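Local coordinates for protein putative polyketide synthase (Brevibacillus brevis, PDB 6HP2) that binds S-adenosyl-L-homocysteine in its O-methyltransferase domain, one part of a trans-AT polyketide synthase multienzyme that is probably involved in bacillaene biosynthesis, at residues Q85-K90 with L197-I202; D236-V241 with S308-K313. All blocks are in the same frame, centred on the assembly; numbering follows the deposited sequence.

Contact 1: Q85-K90 with L197-I202; sequences QVLFCK and LLIDYI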
ATOM      1  N   GLN A  85      -7.226   2.627  -7.137  1.00 24.26           N
ATOM      2  CA  GLN A  85      -7.806   3.762  -7.836  1.00 22.81           C
ATOM      3  C   GLN A  85      -8.139   4.880  -6.861  1.00 20.84           C
ATOM      4  O   GLN A  85      -7.937   6.067  -7.161  1.00 25.80           O
ATOM      5  CB  GLN A  85      -9.080   3.382  -8.610  1.00 27.50           C
ATOM      6  CG  GLN A  85      -8.811   2.433  -9.811  1.00 25.36           C
ATOM      7  CD  GLN A  85     -10.077   1.973 -10.457  1.00 27.09           C
ATOM      8  OE1 GLN A  85     -11.108   1.898  -9.797  1.00 30.34           O
ATOM      9  NE2 GLN A  85     -10.025   1.660 -11.750  1.00 26.16           N
ATOM     10  N   VAL A  86      -8.678   4.528  -5.698  1.00 22.24           N
ATOM     11  CA  VAL A  86      -8.968   5.554  -4.688  1.00 23.01           C
ATOM     12  C   VAL A  86      -7.667   6.184  -4.229  1.00 22.60           C
ATOM     13  O   VAL A  86      -7.588   7.377  -4.026  1.00 25.95           O
ATOM     14  CB  VAL A  86      -9.776   4.983  -3.510  1.00 22.57           C
ATOM     15  CG1 VAL A  86     -10.025   6.075  -2.389  1.00 24.59           C
ATOM     16  CG2 VAL A  86     -11.182   4.501  -4.030  1.00 24.28           C
ATOM     17  N   LEU A  87      -6.614   5.400  -4.092  1.00 22.93           N
ATOM     18  CA  LEU A  87      -5.359   5.978  -3.613  1.00 20.73           C
ATOM     19  C   LEU A  87      -4.808   6.989  -4.611  1.00 23.78           C
ATOM     20  O   LEU A  87      -4.276   8.040  -4.217  1.00 23.10           O
ATOM     21  CB  LEU A  87      -4.309   4.855  -3.394  1.00 20.18           C
ATOM     22  CG  LEU A  87      -2.915   5.274  -2.902  1.00 20.56           C
ATOM     23  CD1 LEU A  87      -3.008   5.753  -1.472  1.00 24.03           C
ATOM     24  CD2 LEU A  87      -1.966   4.052  -3.021  1.00 22.58           C
ATOM     25  N   PHE A  88      -4.873   6.649  -5.907  1.00 22.16           N
ATOM     26  CA  PHE A  88      -4.243   7.426  -6.956  1.00 21.01           C
ATOM     27  C   PHE A  88      -5.136   8.529  -7.563  1.00 24.56           C
ATOM     28  O   PHE A  88      -4.676   9.268  -8.451  1.00 26.30           O
ATOM     29  CB  PHE A  88      -3.743   6.503  -8.066  1.00 23.53           C
ATOM     30  CG  PHE A  88      -2.444   5.726  -7.716  1.00 24.67           C
ATOM     31  CD1 PHE A  88      -1.211   6.325  -7.819  1.00 29.00           C
ATOM     32  CD2 PHE A  88      -2.495   4.387  -7.362  1.00 23.51           C
ATOM     33  CE1 PHE A  88      -0.067   5.670  -7.535  1.00 32.46           C
ATOM     34  CE2 PHE A  88      -1.351   3.689  -7.061  1.00 23.84           C
ATOM     35  CZ  PHE A  88      -0.119   4.329  -7.143  1.00 29.43           C
ATOM     36  N   CYS A  89      -6.384   8.656  -7.151  1.00 24.16           N
ATOM     37  CA  CYS A  89      -7.351   9.385  -7.987  1.00 26.64           C
ATOM     38  C   CYS A  89      -7.279  10.909  -7.881  1.00 28.55           C
ATOM     39  O   CYS A  89      -8.071  11.597  -8.571  1.00 29.51           O
ATOM     40  CB  CYS A  89      -8.779   8.948  -7.674  1.00 26.37           C
ATOM     41  SG  CYS A  89      -9.439   9.567  -6.106  1.00 29.12           S
ATOM     42  N   LYS A  90      -6.349  11.458  -7.077  1.00 23.84           N
ATOM     43  CA  LYS A  90      -6.114  12.902  -7.032  1.00 30.16           C
ATOM     44  C   LYS A  90      -4.838  13.301  -7.774  1.00 27.49           C
ATOM     45  O   LYS A  90      -4.496  14.452  -7.794  1.00 31.76           O
ATOM     46  CB  LYS A  90      -6.011  13.434  -5.581  1.00 30.18           C
ATOM     47  CG  LYS A  90      -7.257  13.181  -4.761  1.00 37.30           C
ATOM     48  CD  LYS A  90      -8.443  13.947  -5.240  1.00 42.06           C
ATOM     49  CE  LYS A  90      -9.699  13.666  -4.350  1.00 43.78           C
ATOM     50  NZ  LYS A  90      -9.515  14.074  -2.937  1.00 52.86           N
ATOM     51  N   LEU A 197       2.242   8.484  -1.534  1.00 21.75           N
ATOM     52  CA  LEU A 197       1.034   7.689  -1.392  1.00 16.92           C
ATOM     53  C   LEU A 197       1.367   6.389  -0.658  1.00 23.15           C
ATOM     54  O   LEU A 197       2.167   5.562  -1.129  1.00 23.24           O
ATOM     55  CB  LEU A 197       0.416   7.425  -2.754  1.00 18.57           C
ATOM     56  CG  LEU A 197       0.009   8.605  -3.575  1.00 25.78           C
ATOM     57  CD1 LEU A 197      -0.360   8.212  -5.023  1.00 27.48           C
ATOM     58  CD2 LEU A 197      -1.153   9.319  -2.928  1.00 27.34           C
ATOM     59  N   LEU A 198       0.728   6.206   0.478  1.00 20.48           N
ATOM     60  CA  LEU A 198       0.887   5.011   1.269  1.00 20.50           C
ATOM     61  C   LEU A 198      -0.431   4.309   1.516  1.00 20.03           C
ATOM     62  O   LEU A 198      -1.488   4.933   1.622  1.00 21.53           O
ATOM     63  CB  LEU A 198       1.479   5.343   2.618  1.00 21.00           C
ATOM     64  CG  LEU A 198       2.709   6.159   2.674  1.00 20.33           C
ATOM     65  CD1 LEU A 198       2.998   6.437   4.189  1.00 27.35           C
ATOM     66  CD2 LEU A 198       3.870   5.482   2.074  1.00 26.58           C
ATOM     67  N   ILE A 199      -0.334   2.986   1.638  1.00 18.97           N
ATOM     68  CA  ILE A 199      -1.357   2.158   2.241  1.00 22.14           C
ATOM     69  C   ILE A 199      -0.649   1.495   3.400  1.00 24.43           C
ATOM     70  O   ILE A 199       0.295   0.732   3.184  1.00 22.83           O
ATOM     71  CB  ILE A 199      -1.966   1.123   1.284  1.00 23.20           C
ATOM     72  CG1 ILE A 199      -2.657   1.814   0.093  1.00 24.32           C
ATOM     73  CG2 ILE A 199      -2.969   0.231   2.029  1.00 29.15           C
ATOM     74  CD1 ILE A 199      -3.475   0.920  -0.756  1.00 25.05           C
ATOM     75  N   ASP A 200      -1.145   1.725   4.629  1.00 24.28           N
ATOM     76  CA  ASP A 200      -0.375   1.335   5.802  1.00 25.42           C
ATOM     77  C   ASP A 200      -1.280   1.268   7.023  1.00 25.03           C
ATOM     78  O   ASP A 200      -2.460   1.667   7.003  1.00 23.76           O
ATOM     79  CB  ASP A 200       0.784   2.292   6.035  1.00 30.01           C
ATOM     80  CG  ASP A 200       2.078   1.587   6.339  1.00 42.11           C
ATOM     81  OD1 ASP A 200       2.053   0.614   7.096  1.00 35.60           O
ATOM     82  OD2 ASP A 200       3.139   2.064   5.837  1.00 46.61           O
ATOM     83  N   TYR A 201      -0.713   0.717   8.079  1.00 24.20           N
ATOM     84  CA  TYR A 201      -1.414   0.586   9.357  1.00 26.68           C
ATOM     85  C   TYR A 201      -1.113   1.682  10.377  1.00 27.62           C
ATOM     86  O   TYR A 201       0.010   2.196  10.489  1.00 23.58           O
ATOM     87  CB  TYR A 201      -1.087  -0.763   9.973  1.00 28.07           C
ATOM     88  CG  TYR A 201      -1.742  -1.925   9.331  1.00 26.79           C
ATOM     89  CD1 TYR A 201      -3.117  -2.123   9.464  1.00 27.31           C
ATOM     90  CD2 TYR A 201      -1.002  -2.897   8.610  1.00 30.73           C
ATOM     91  CE1 TYR A 201      -3.717  -3.222   8.917  1.00 29.08           C
ATOM     92  CE2 TYR A 201      -1.644  -4.010   8.076  1.00 33.37           C
ATOM     93  CZ  TYR A 201      -2.988  -4.147   8.196  1.00 30.57           C
ATOM     94  OH  TYR A 201      -3.667  -5.256   7.657  1.00 33.60           O
ATOM     95  N   ILE A 202      -2.142   2.031  11.125  1.00 27.27           N
ATOM     96  CA  ILE A 202      -2.030   2.893  12.302  1.00 22.54           C
ATOM     97  C   ILE A 202      -2.451   2.077  13.535  1.00 22.24           C
ATOM     98  O   ILE A 202      -3.513   1.425  13.528  1.00 28.31           O
ATOM     99  CB  ILE A 202      -2.919   4.133  12.169  1.00 21.35           C
ATOM    100  CG1 ILE A 202      -2.547   4.935  10.927  1.00 27.77           C
ATOM    101  CG2 ILE A 202      -2.889   4.988  13.445  1.00 28.11           C
ATOM    102  CD1 ILE A 202      -3.579   6.058  10.650  1.00 32.91           C
TER
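L87, in the C-terminal part of helix 70-88, and L197, on strand 194-203, are the closest backbone pair of this helix-on-sheet contact, with their CA atoms 7.0 Å apart. Both CB atoms point across the interface, and the two leucine side chains slide past each other in opposite directions. CG of L87, anti to its backbone N (chi1 179°), is set toward the strand and rests on CB of L197 at 4.0 Å; its two methyls go on to different residues. One branch, CD1, comes up to the carbonyl oxygen L198 O at 3.5 Å, while the other, CD2, meets CG1 of I199 at 3.9 Å. L197 repays the approach at both of its tips. Its CD2 lies against the backbone carbonyl L87 O, and its CD1 touches the F88 ring at CD1, 3.5 Å away, with CE1 almost as near; the two side chains meet obliquely. The contact is therefore held by van der Waals packing of buried aliphatic side chains and one aromatic ring. I170 of the adjacent strand 164-170 touches both L87 and I199, and Y331 meets the F88 ring edge-to-face. The cofactor site is near: F88 lies about 4 Å, side chain to side chain, from R84, which binds S-adenosyl-L-homocysteine, and the side chain of I199 is about 7 Å from the bound ligand. Helix 70-88, ahead of the first strand, packs here on a sheet whose 3-2-1-4-5-7-6 order, extended by an eighth strand, marks the Rossmann-like class I methyltransferase fold.

Contact 2: D236-V241 with S308-K313; sequences DEIIDV and SKLSKK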
ATOM      1  N   ASP A 236      -2.313  15.284   3.463  1.00 26.50           N
ATOM      2  CA  ASP A 236      -3.305  16.004   2.687  1.00 26.77           C
ATOM      3  C   ASP A 236      -4.663  15.319   2.797  1.00 27.63           C
ATOM      4  O   ASP A 236      -5.711  15.990   2.836  1.00 28.26           O
ATOM      5  CB  ASP A 236      -2.839  16.100   1.217  1.00 26.02           C
ATOM      6  CG  ASP A 236      -3.742  17.015   0.388  1.00 45.09           C
ATOM      7  OD1 ASP A 236      -3.934  18.173   0.802  1.00 60.17           O
ATOM      8  OD2 ASP A 236      -4.261  16.559  -0.634  1.00 56.41           O
ATOM      9  N   GLU A 237      -4.649  13.985   2.838  1.00 25.66           N
ATOM     10  CA  GLU A 237      -5.842  13.174   2.908  1.00 23.49           C
ATOM     11  C   GLU A 237      -5.489  11.862   3.581  1.00 21.55           C
ATOM     12  O   GLU A 237      -4.411  11.287   3.339  1.00 25.59           O
ATOM     13  CB  GLU A 237      -6.406  12.930   1.501  1.00 38.13           C
ATOM     14  CG  GLU A 237      -7.792  12.329   1.495  1.00 53.65           C
ATOM     15  CD  GLU A 237      -8.482  12.403   0.126  1.00 54.35           C
ATOM     16  OE1 GLU A 237      -7.937  13.043  -0.777  1.00 46.31           O
ATOM     17  OE2 GLU A 237      -9.568  11.818  -0.044  1.00 58.36           O
ATOM     18  N   ILE A 238      -6.348  11.435   4.499  1.00 22.72           N
ATOM     19  CA  ILE A 238      -6.200  10.132   5.173  1.00 21.46           C
ATOM     20  C   ILE A 238      -7.563   9.459   5.121  1.00 28.87           C
ATOM     21  O   ILE A 238      -8.579  10.067   5.478  1.00 26.87           O
ATOM     22  CB  ILE A 238      -5.665  10.261   6.613  1.00 23.13           C
ATOM     23  CG1 ILE A 238      -5.592   8.927   7.358  1.00 24.88           C
ATOM     24  CG2 ILE A 238      -6.551  11.279   7.436  1.00 29.73           C
ATOM     25  CD1 ILE A 238      -4.422   8.100   6.994  1.00 37.72           C
ATOM     26  N   ILE A 239      -7.605   8.225   4.608  1.00 19.87           N
ATOM     27  CA  ILE A 239      -8.840   7.527   4.419  1.00 19.10           C
ATOM     28  C   ILE A 239      -8.826   6.222   5.205  1.00 25.54           C
ATOM     29  O   ILE A 239      -7.890   5.454   5.069  1.00 25.67           O
ATOM     30  CB  ILE A 239      -9.022   7.203   2.932  1.00 21.06           C
ATOM     31  CG1 ILE A 239      -9.175   8.490   2.114  1.00 26.05           C
ATOM     32  CG2 ILE A 239     -10.210   6.297   2.739  1.00 19.79           C
ATOM     33  CD1 ILE A 239      -9.003   8.289   0.625  1.00 26.13           C
ATOM     34  N   ASP A 240      -9.864   5.942   5.989  1.00 24.59           N
ATOM     35  CA  ASP A 240      -9.872   4.722   6.786  1.00 24.19           C
ATOM     36  C   ASP A 240     -10.648   3.599   6.080  1.00 20.80           C
ATOM     37  O   ASP A 240     -11.837   3.751   5.807  1.00 23.16           O
ATOM     38  CB  ASP A 240     -10.504   5.005   8.148  1.00 25.69           C
ATOM     39  CG  ASP A 240     -10.430   3.815   9.082  1.00 39.65           C
ATOM     40  OD1 ASP A 240      -9.833   2.792   8.692  1.00 29.25           O
ATOM     41  OD2 ASP A 240     -10.966   3.906  10.204  1.00 32.20           O
ATOM     42  N   VAL A 241      -9.984   2.483   5.776  1.00 23.88           N
ATOM     43  CA  VAL A 241     -10.639   1.363   5.111  1.00 23.39           C
ATOM     44  C   VAL A 241     -10.814   0.150   6.022  1.00 25.32           C
ATOM     45  O   VAL A 241     -11.190  -0.922   5.553  1.00 25.75           O
ATOM     46  CB  VAL A 241      -9.837   0.893   3.887  1.00 38.37           C
ATOM     47  CG1 VAL A 241     -10.762   0.274   2.858  1.00 34.31           C
ATOM     48  CG2 VAL A 241      -9.039   2.038   3.281  1.00 24.72           C
ATOM     49  N   SER A 308      -4.908  17.004  13.238  1.00 33.82           N
ATOM     50  CA  SER A 308      -6.256  17.357  12.806  1.00 37.40           C
ATOM     51  C   SER A 308      -6.765  16.400  11.727  1.00 37.18           C
ATOM     52  O   SER A 308      -7.934  15.982  11.729  1.00 31.73           O
ATOM     53  CB  SER A 308      -6.248  18.816  12.277  1.00 39.65           C
ATOM     54  OG  SER A 308      -7.492  19.165  11.724  1.00 47.96           O
ATOM     55  N   LYS A 309      -5.923  16.087  10.751  1.00 31.26           N
ATOM     56  CA  LYS A 309      -6.337  15.128   9.746  1.00 31.31           C
ATOM     57  C   LYS A 309      -6.640  13.764  10.364  1.00 30.30           C
ATOM     58  O   LYS A 309      -7.600  13.093   9.967  1.00 28.79           O
ATOM     59  CB  LYS A 309      -5.227  14.986   8.693  1.00 35.21           C
ATOM     60  CG  LYS A 309      -5.042  16.293   7.876  1.00 33.46           C
ATOM     61  CD  LYS A 309      -6.184  16.422   6.875  1.00 33.36           C
ATOM     62  CE  LYS A 309      -6.048  17.721   6.079  1.00 48.64           C
ATOM     63  NZ  LYS A 309      -6.976  17.697   4.922  1.00 54.22           N
ATOM     64  N   LEU A 310      -5.796  13.310  11.287  1.00 29.47           N
ATOM     65  CA  LEU A 310      -6.004  11.980  11.864  1.00 33.16           C
ATOM     66  C   LEU A 310      -7.192  11.923  12.828  1.00 31.59           C
ATOM     67  O   LEU A 310      -7.687  10.820  13.112  1.00 32.99           O
ATOM     68  CB  LEU A 310      -4.741  11.530  12.561  1.00 28.95           C
ATOM     69  CG  LEU A 310      -3.606  11.106  11.613  1.00 29.88           C
ATOM     70  CD1 LEU A 310      -2.288  10.975  12.247  1.00 35.58           C
ATOM     71  CD2 LEU A 310      -3.918   9.805  10.934  1.00 37.29           C
ATOM     72  N   SER A 311      -7.708  13.077  13.278  1.00 31.21           N
ATOM     73  CA  SER A 311      -8.866  13.092  14.158  1.00 34.13           C
ATOM     74  C   SER A 311     -10.155  12.916  13.375  1.00 32.43           C
ATOM     75  O   SER A 311     -11.202  12.693  13.976  1.00 34.47           O
ATOM     76  CB  SER A 311      -8.915  14.396  14.982  1.00 35.43           C
ATOM     77  OG  SER A 311      -9.319  15.498  14.167  1.00 40.00           O
ATOM     78  N   LYS A 312     -10.107  12.939  12.045  1.00 33.45           N
ATOM     79  CA  LYS A 312     -11.333  12.813  11.234  1.00 36.56           C
ATOM     80  C   LYS A 312     -10.975  12.130   9.915  1.00 32.91           C
ATOM     81  O   LYS A 312     -11.090  12.654   8.817  1.00 27.10           O
ATOM     82  CB  LYS A 312     -11.990  14.176  11.025  1.00 52.07           C
ATOM     83  CG  LYS A 312     -11.092  15.239  10.482  1.00 78.53           C
ATOM     84  CD  LYS A 312     -11.831  16.580  10.476  1.00110.41           C
ATOM     85  CE  LYS A 312     -11.167  17.585   9.553  1.00131.98           C
ATOM     86  NZ  LYS A 312      -9.801  17.948  10.008  1.00146.55           N
ATOM     87  N   LYS A 313     -10.513  10.898  10.015  1.00 24.62           N
ATOM     88  CA  LYS A 313     -10.200  10.110   8.836  1.00 25.93           C
ATOM     89  C   LYS A 313     -11.432   9.931   7.978  1.00 33.51           C
ATOM     90  O   LYS A 313     -12.538   9.781   8.485  1.00 31.97           O
ATOM     91  CB  LYS A 313      -9.669   8.757   9.319  1.00 24.20           C
ATOM     92  CG  LYS A 313      -8.458   8.823  10.137  1.00 26.33           C
ATOM     93  CD  LYS A 313      -7.966   7.412  10.511  1.00 35.09           C
ATOM     94  CE  LYS A 313      -8.796   6.916  11.758  1.00 45.17           C
ATOM     95  NZ  LYS A 313      -8.553   5.481  12.074  1.00 69.99           N
TER
HETATM   96  O   HOH W   1      -6.027  19.399   2.769  1.00 63.98           O
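K309 reaches from helix 299-310 to the backbone of a classic beta bulge, where its NZ donates to D236 O at 3.0 Å from above the carbonyl plane, 44° out of it. A bend at chi2 (-76°) turns CD aside, and the rest of the chain runs on extended to the ammonium group. The same NZ also donates to a water, which in turn donates to D236 OD1, so the carboxylate and the lysine are linked indirectly although 5.1 Å separates OD1 from NZ. In the bulge, D236 and E237 both face K290 on strand 284-293.

Beyond this polar end, I238 supplies the apolar centre. Its CG1, anti to the backbone N (chi1 176°), sits 4.0 Å from L310 CD2 and equally near CG of K313, the leucine crossing it at about a right angle. The second branch, CG2, is pressed to 3.3 Å from K309 O, a tight fit against the helix backbone. At the far end D240 and K313 lie CB against CB, and K313 NZ forms a salt bridge with D240 OD2, its hydrogen bond weak at 3.4 Å. The other carboxylate oxygen, OD1, bonds to S242 OG.

The chain here is also held locally: S311 OG donates to S308 O at 2.8 Å. It then passes through K313 directly into strand 314-315, whose R314 pairs with the backbones of I238 and D240 at the edge of the sheet. Helix 299-310 thus lies on the face presented by I238, where K309 and L310 also touch I235, while I239 points to the opposite face and packs on helix 316-326.

The two contacts pack on opposite faces of one mixed sheet, on strands 194-203 and 233-240, which have strand 284-293 between them. Contact 1 is fully buried near the middle of the chain and near the cofactor, and its chemistry is apolar; contact 2 lies farther out, at the edge of the sheet and away from the ligand, and adds lysines, carboxylates and a water to a small apolar centre. The centres of contact 1 and contact 2 are about 11 Å apart, and the two touch. K90 NZ and E237 OE1 form a salt bridge, V86 CG1 packs on I239 CD1, and on the other face I202 CD1 packs on L310 CD2. Here the more buried contact is the apolar one and the more exposed edge contact carries the charges.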